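PDB 1S2N: extracellular subtilisin-like serine proteinase from Vibrio sp. PA-44, which probably cleaves internal peptide bonds of proteins as a calcium-binding serine endopeptidase of the subtilisin family, the chain here being its subtilase catalytic part. Local coordinates for residues T32-D37 with N118-S123; A253-V258 with T265-Y270. One frame throughout, in Å; residues are numbered along the deposited sequence. Where two conformers were deposited one is given.

In the fold
The two contacts sit on opposite sides of the chain's centre, about 26 Å apart between their own centres, and share no strand or helix. Interaction 1 belongs to the main parallel sheet: strand 32-37 meets the loop that leads from helix 105-118 into strand 123-127, segments 81 residues apart in sequence, and a single backbone hydrogen bond and the packing of a tyrosine ring join them. Interaction 2 is local, a short antiparallel hairpin at the edge of the fold, with reciprocal backbone bonds, a salt bridge on one face and a serine and a leucine meeting on the other. Both are partly buried, although the hairpin hides more than twice the surface, 568 against 211 Å².

Interaction 1: T32-D37 with N118-S123; sequences TAYVID and NASGPS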
loop_
_atom_site.group_PDB
_atom_site.type_symbol
_atom_site.label_atom_id
_atom_site.label_comp_id
_atom_site.label_asym_id
_atom_site.label_seq_id
_atom_site.Cartn_x
_atom_site.Cartn_y
_atom_site.Cartn_z
ATOM N N THR A 32 6.841 -0.122 11.199
ATOM C CA THR A 32 5.718 -1.033 11.302
ATOM C C THR A 32 4.626 -0.607 10.329
ATOM O O THR A 32 4.184 0.553 10.343
ATOM C CB THR A 32 5.188 -1.034 12.746
ATOM O OG1 THR A 32 6.242 -1.406 13.653
ATOM C CG2 THR A 32 4.137 -2.106 12.943
ATOM N N ALA A 33 4.223 -1.538 9.464
ATOM C CA ALA A 33 3.099 -1.322 8.562
ATOM C C ALA A 33 1.837 -1.926 9.166
ATOM O O ALA A 33 1.788 -3.125 9.417
ATOM C CB ALA A 33 3.381 -1.936 7.194
ATOM N N TYR A 34 0.836 -1.083 9.414
ATOM C CA TYR A 34 -0.480 -1.538 9.851
ATOM C C TYR A 34 -1.354 -1.803 8.638
ATOM O O TYR A 34 -1.700 -0.884 7.899
ATOM C CB TYR A 34 -1.124 -0.505 10.781
ATOM C CG TYR A 34 -0.325 -0.320 12.050
ATOM C CD1 TYR A 34 -0.590 -1.086 13.180
ATOM C CD2 TYR A 34 0.728 0.589 12.105
ATOM C CE1 TYR A 34 0.158 -0.932 14.351
ATOM C CE2 TYR A 34 1.487 0.746 13.260
ATOM C CZ TYR A 34 1.197 -0.021 14.379
ATOM O OH TYR A 34 1.941 0.137 15.528
ATOM N N VAL A 35 -1.697 -3.072 8.436
ATOM C CA VAL A 35 -2.495 -3.504 7.294
ATOM C C VAL A 35 -3.971 -3.614 7.673
ATOM O O VAL A 35 -4.383 -4.565 8.330
ATOM C CB VAL A 35 -1.984 -4.848 6.766
ATOM C CG1 VAL A 35 -2.719 -5.237 5.484
ATOM C CG2 VAL A 35 -0.480 -4.777 6.540
ATOM N N ILE A 36 -4.756 -2.628 7.252
ATOM C CA ILE A 36 -6.183 -2.555 7.556
ATOM C C ILE A 36 -6.963 -3.216 6.420
ATOM O O ILE A 36 -7.222 -2.592 5.395
ATOM C CB ILE A 36 -6.605 -1.078 7.736
ATOM C CG1 ILE A 36 -5.732 -0.391 8.788
ATOM C CG2 ILE A 36 -8.077 -0.975 8.129
ATOM C CD1 ILE A 36 -5.704 1.110 8.673
ATOM N N ASP A 37 -7.321 -4.487 6.616
ATOM C CA ASP A 37 -7.834 -5.346 5.543
ATOM C C ASP A 37 -8.601 -6.565 6.113
ATOM O O ASP A 37 -9.219 -6.476 7.177
ATOM C CB ASP A 37 -6.649 -5.786 4.661
ATOM C CG ASP A 37 -6.996 -5.830 3.192
ATOM O OD1 ASP A 37 -7.802 -6.692 2.801
ATOM O OD2 ASP A 37 -6.511 -5.042 2.352
ATOM N N ASN A 118 -2.394 3.101 18.715
ATOM C CA ASN A 118 -1.440 2.045 19.055
ATOM C C ASN A 118 -0.090 2.135 18.362
ATOM O O ASN A 118 0.850 1.469 18.769
ATOM C CB ASN A 118 -2.050 0.674 18.779
ATOM C CG ASN A 118 -3.023 0.259 19.852
ATOM O OD1 ASN A 118 -4.212 0.588 19.794
ATOM N ND2 ASN A 118 -2.520 -0.453 20.859
ATOM N N ALA A 119 0.007 2.946 17.317
ATOM C CA ALA A 119 1.276 3.136 16.634
ATOM C C ALA A 119 2.277 3.651 17.651
ATOM O O ALA A 119 1.946 4.512 18.464
ATOM C CB ALA A 119 1.129 4.109 15.468
ATOM N N SER A 120 3.488 3.102 17.626
ATOM C CA SER A 120 4.516 3.487 18.591
ATOM C C SER A 120 5.656 4.237 17.897
ATOM O O SER A 120 5.767 5.471 18.022
ATOM C CB SER A 120 5.036 2.270 19.376
ATOM O OG SER A 120 5.077 1.101 18.583
ATOM N N GLY A 121 6.481 3.497 17.159
ATOM C CA GLY A 121 7.607 4.069 16.447
ATOM C C GLY A 121 7.227 4.516 15.042
ATOM O O GLY A 121 6.064 4.842 14.780
ATOM N N PRO A 122 8.203 4.527 14.134
ATOM C CA PRO A 122 7.947 4.868 12.729
ATOM C C PRO A 122 6.870 3.953 12.154
ATOM O O PRO A 122 7.049 2.739 12.176
ATOM C CB PRO A 122 9.303 4.611 12.048
ATOM C CG PRO A 122 10.317 4.592 13.148
ATOM C CD PRO A 122 9.615 4.191 14.381
ATOM N N SER A 123 5.776 4.525 11.664
ATOM C CA SER A 123 4.601 3.740 11.279
ATOM C C SER A 123 3.946 4.196 9.968
ATOM O O SER A 123 4.058 5.341 9.561
ATOM C CB SER A 123 3.566 3.776 12.408
ATOM O OG SER A 123 4.097 3.228 13.602
HETATM O O HOH W 1 7.301 0.937 14.375
#
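Thr32 and Ser123 pair in parallel where strand 32-37 begins and the chain of 118-123 runs into strand 123-127. The amide of Thr32 gives its hydrogen to the carbonyl of Pro122, with N and O 3.0 Å apart, and just beyond it CA of Ser123 makes a CA-H...O contact with the carbonyl O of Thr32. A water bridges the two segments here: it donates to Pro122 O at 2.9 Å and is hydrogen-bonded to Thr32 OG1, so the Pro122 carbonyl serves two partners.

Among the side chains, Tyr34 does most of the reaching. With CG anti to its own carbonyl carbon (chi1 -63°), the ring stretches back beside the loop. Its CE2 edge meets Ser123, whose CB lies in the ring plane at 3.8 Å from CE2, while the methyl of Thr32 lies over one face, displaced toward the rim. At the far end, Tyr34 OH comes within 3.3 Å of Ala119 CA, and Ala119 CB packs against CE2 at 4.0 Å. Ser123 OG donates to the Gly121 carbonyl from above its plane, an O-to-O distance of 2.8 Å within the loop.

Strand 90-95, helix 105-118 and strand 123-127 form a beta-alpha-beta crossover, with 32-37 between its two strands; Ala33 and Val35 pack on helix 70-79, and Asp37, the predicted charge-relay aspartate, touches His70 at the strand's other end.

Interaction 2: A253-V258 with T265-Y270; sequences ASENKV and TNKLLY
Val258 lies obliquely across the side chain of Asn266 and turns CG2 toward Leu268 CB at 4.3 Å. The first torsion of Asn266, with CG opposite the backbone N (chi1 -150°), sends the side chain toward the bend at 256-258, where its CG comes within 3.5 Å of Asn256 CA. The side-chain amide of Asn256, its plane 79° from that of Asn266, packs against Asn266 CB.

These side chains gather at one end of a two-stranded antiparallel hairpin, 254-255 against 267-268. Ser254 and Leu268 form its hydrogen-bonded pair, joined by Ser254 N to Leu268 O and by Leu268 N to Ser254 O at 2.8 Å; Glu255 and Lys267 make the non-hydrogen-bonded pair. Asn266 centres an inverse gamma turn, and its carbonyl O accepts from the backbone N of Asn256 at 3.0 Å.

On the face of the non-hydrogen-bonded pair, Glu255 and Lys267 run side by side. Bends at chi2 and chi4 of the lysine bring NZ to the anti side of Glu255 OE1, 3.0 Å away, in a salt bridge, and the same ammonium also reaches the carbonyl of Asn250. Nearer the backbone, Ala253 CB touches Lys267 CB.

On the other face Ser254 and Leu268 meet through their CB atoms, with Leu268 continuing onto Thr179 of strand 174-179. A water links Ser254 OG to Leu269 O, while Arg14 binds the same hydroxyl and makes a cation-pi contact with Tyr270, whose side chain lies about 5 Å from that of the calcium ligand Gln13.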
loop_
_atom_site.group_PDB
_atom_site.type_symbol
_atom_site.label_atom_id
_atom_site.label_comp_id
_atom_site.label_asym_id
_atom_site.label_seq_id
_atom_site.Cartn_x
_atom_site.Cartn_y
_atom_site.Cartn_z
ATOM N N ALA A 253 9.250 10.302 -7.329
ATOM C CA ALA A 253 8.519 9.494 -8.317
ATOM C C ALA A 253 9.002 9.714 -9.750
ATOM O O ALA A 253 9.437 10.806 -10.104
ATOM C CB ALA A 253 7.013 9.778 -8.235
ATOM N N SER A 254 8.935 8.658 -10.557
ATOM C CA SER A 254 9.189 8.746 -11.996
ATOM C C SER A 254 8.056 9.502 -12.694
ATOM O O SER A 254 6.877 9.241 -12.449
ATOM C CB SER A 254 9.345 7.353 -12.607
ATOM O OG SER A 254 10.245 6.550 -11.864
ATOM N N GLU A 255 8.417 10.433 -13.569
ATOM C CA GLU A 255 7.453 11.339 -14.174
ATOM C C GLU A 255 7.197 11.026 -15.644
ATOM O O GLU A 255 8.108 10.647 -16.371
ATOM C CB GLU A 255 7.941 12.778 -14.044
ATOM C CG GLU A 255 7.880 13.303 -12.618
ATOM C CD GLU A 255 8.393 14.730 -12.479
ATOM O OE1 GLU A 255 7.803 15.490 -11.672
ATOM O OE2 GLU A 255 9.393 15.090 -13.157
ATOM N N ASN A 256 5.942 11.196 -16.059
ATOM C CA ASN A 256 5.530 11.080 -17.457
ATOM C C ASN A 256 5.888 9.727 -18.064
ATOM O O ASN A 256 6.326 9.632 -19.211
ATOM C CB ASN A 256 6.118 12.239 -18.277
ATOM C CG ASN A 256 5.792 13.605 -17.679
ATOM O OD1 ASN A 256 6.513 14.581 -17.899
ATOM N ND2 ASN A 256 4.699 13.679 -16.926
ATOM N N LYS A 257 5.688 8.679 -17.274
ATOM C CA LYS A 257 6.005 7.312 -17.687
ATOM C C LYS A 257 4.760 6.514 -18.053
ATOM O O LYS A 257 4.842 5.550 -18.826
ATOM C CB LYS A 257 6.762 6.582 -16.568
ATOM C CG LYS A 257 8.240 6.364 -16.864
ATOM C CD LYS A 257 9.127 7.492 -16.349
ATOM C CE LYS A 257 9.882 8.174 -17.463
ATOM N NZ LYS A 257 11.287 8.520 -17.122
ATOM N N VAL A 258 3.615 6.928 -17.499
ATOM C CA VAL A 258 2.368 6.171 -17.565
ATOM C C VAL A 258 1.487 6.668 -18.710
ATOM O O VAL A 258 1.378 7.878 -18.944
ATOM C CB VAL A 258 1.590 6.280 -16.232
ATOM C CG1 VAL A 258 0.344 5.396 -16.236
ATOM C CG2 VAL A 258 2.491 5.916 -15.058
ATOM N N THR A 265 -2.209 12.828 -12.283
ATOM C CA THR A 265 -0.819 13.266 -12.269
ATOM C C THR A 265 0.045 12.081 -12.664
ATOM O O THR A 265 -0.147 10.964 -12.192
ATOM C CB THR A 265 -0.376 13.828 -10.899
ATOM O OG1 THR A 265 1.029 14.119 -10.933
ATOM C CG2 THR A 265 -0.497 12.797 -9.788
ATOM N N ASN A 266 0.982 12.336 -13.559
ATOM C CA ASN A 266 1.771 11.280 -14.151
ATOM C C ASN A 266 3.029 11.009 -13.335
ATOM O O ASN A 266 4.121 11.451 -13.678
ATOM C CB ASN A 266 2.102 11.617 -15.603
ATOM C CG ASN A 266 2.253 10.387 -16.457
ATOM O OD1 ASN A 266 1.880 10.382 -17.633
ATOM N ND2 ASN A 266 2.804 9.328 -15.874
ATOM N N LYS A 267 2.837 10.270 -12.249
ATOM C CA LYS A 267 3.895 9.923 -11.327
ATOM C C LYS A 267 3.827 8.430 -11.041
ATOM O O LYS A 267 2.756 7.885 -10.797
ATOM C CB LYS A 267 3.742 10.729 -10.041
ATOM C CG LYS A 267 3.766 12.226 -10.286
ATOM C CD LYS A 267 4.365 13.021 -9.131
ATOM C CE LYS A 267 4.891 14.390 -9.600
ATOM N NZ LYS A 267 6.335 14.577 -9.259
ATOM N N LEU A 268 4.980 7.770 -11.086
ATOM C CA LEU A 268 5.061 6.339 -10.848
ATOM C C LEU A 268 5.947 6.091 -9.641
ATOM O O LEU A 268 6.991 6.711 -9.497
ATOM C CB LEU A 268 5.610 5.639 -12.089
ATOM C CG LEU A 268 5.753 4.115 -12.068
ATOM C CD1 LEU A 268 4.408 3.409 -11.879
ATOM C CD2 LEU A 268 6.422 3.657 -13.351
ATOM N N LEU A 269 5.518 5.183 -8.771
ATOM C CA LEU A 269 6.263 4.826 -7.560
ATOM C C LEU A 269 7.731 4.558 -7.888
ATOM O O LEU A 269 8.030 3.809 -8.816
ATOM C CB LEU A 269 5.658 3.573 -6.935
ATOM C CG LEU A 269 5.594 3.388 -5.420
ATOM C CD1 LEU A 269 5.934 1.943 -5.097
ATOM C CD2 LEU A 269 6.470 4.339 -4.622
ATOM N N TYR A 270 8.624 5.205 -7.144
ATOM C CA TYR A 270 10.064 4.977 -7.240
ATOM C C TYR A 270 10.599 4.798 -5.825
ATOM O O TYR A 270 10.305 5.597 -4.940
ATOM C CB TYR A 270 10.759 6.152 -7.937
ATOM C CG TYR A 270 12.233 5.938 -8.228
ATOM C CD1 TYR A 270 12.647 5.003 -9.172
ATOM C CD2 TYR A 270 13.208 6.682 -7.573
ATOM C CE1 TYR A 270 13.996 4.805 -9.447
ATOM C CE2 TYR A 270 14.560 6.496 -7.839
ATOM C CZ TYR A 270 14.949 5.556 -8.774
ATOM O OH TYR A 270 16.288 5.371 -9.034
HETATM O O HOH W 2 9.494 4.125 -11.366
#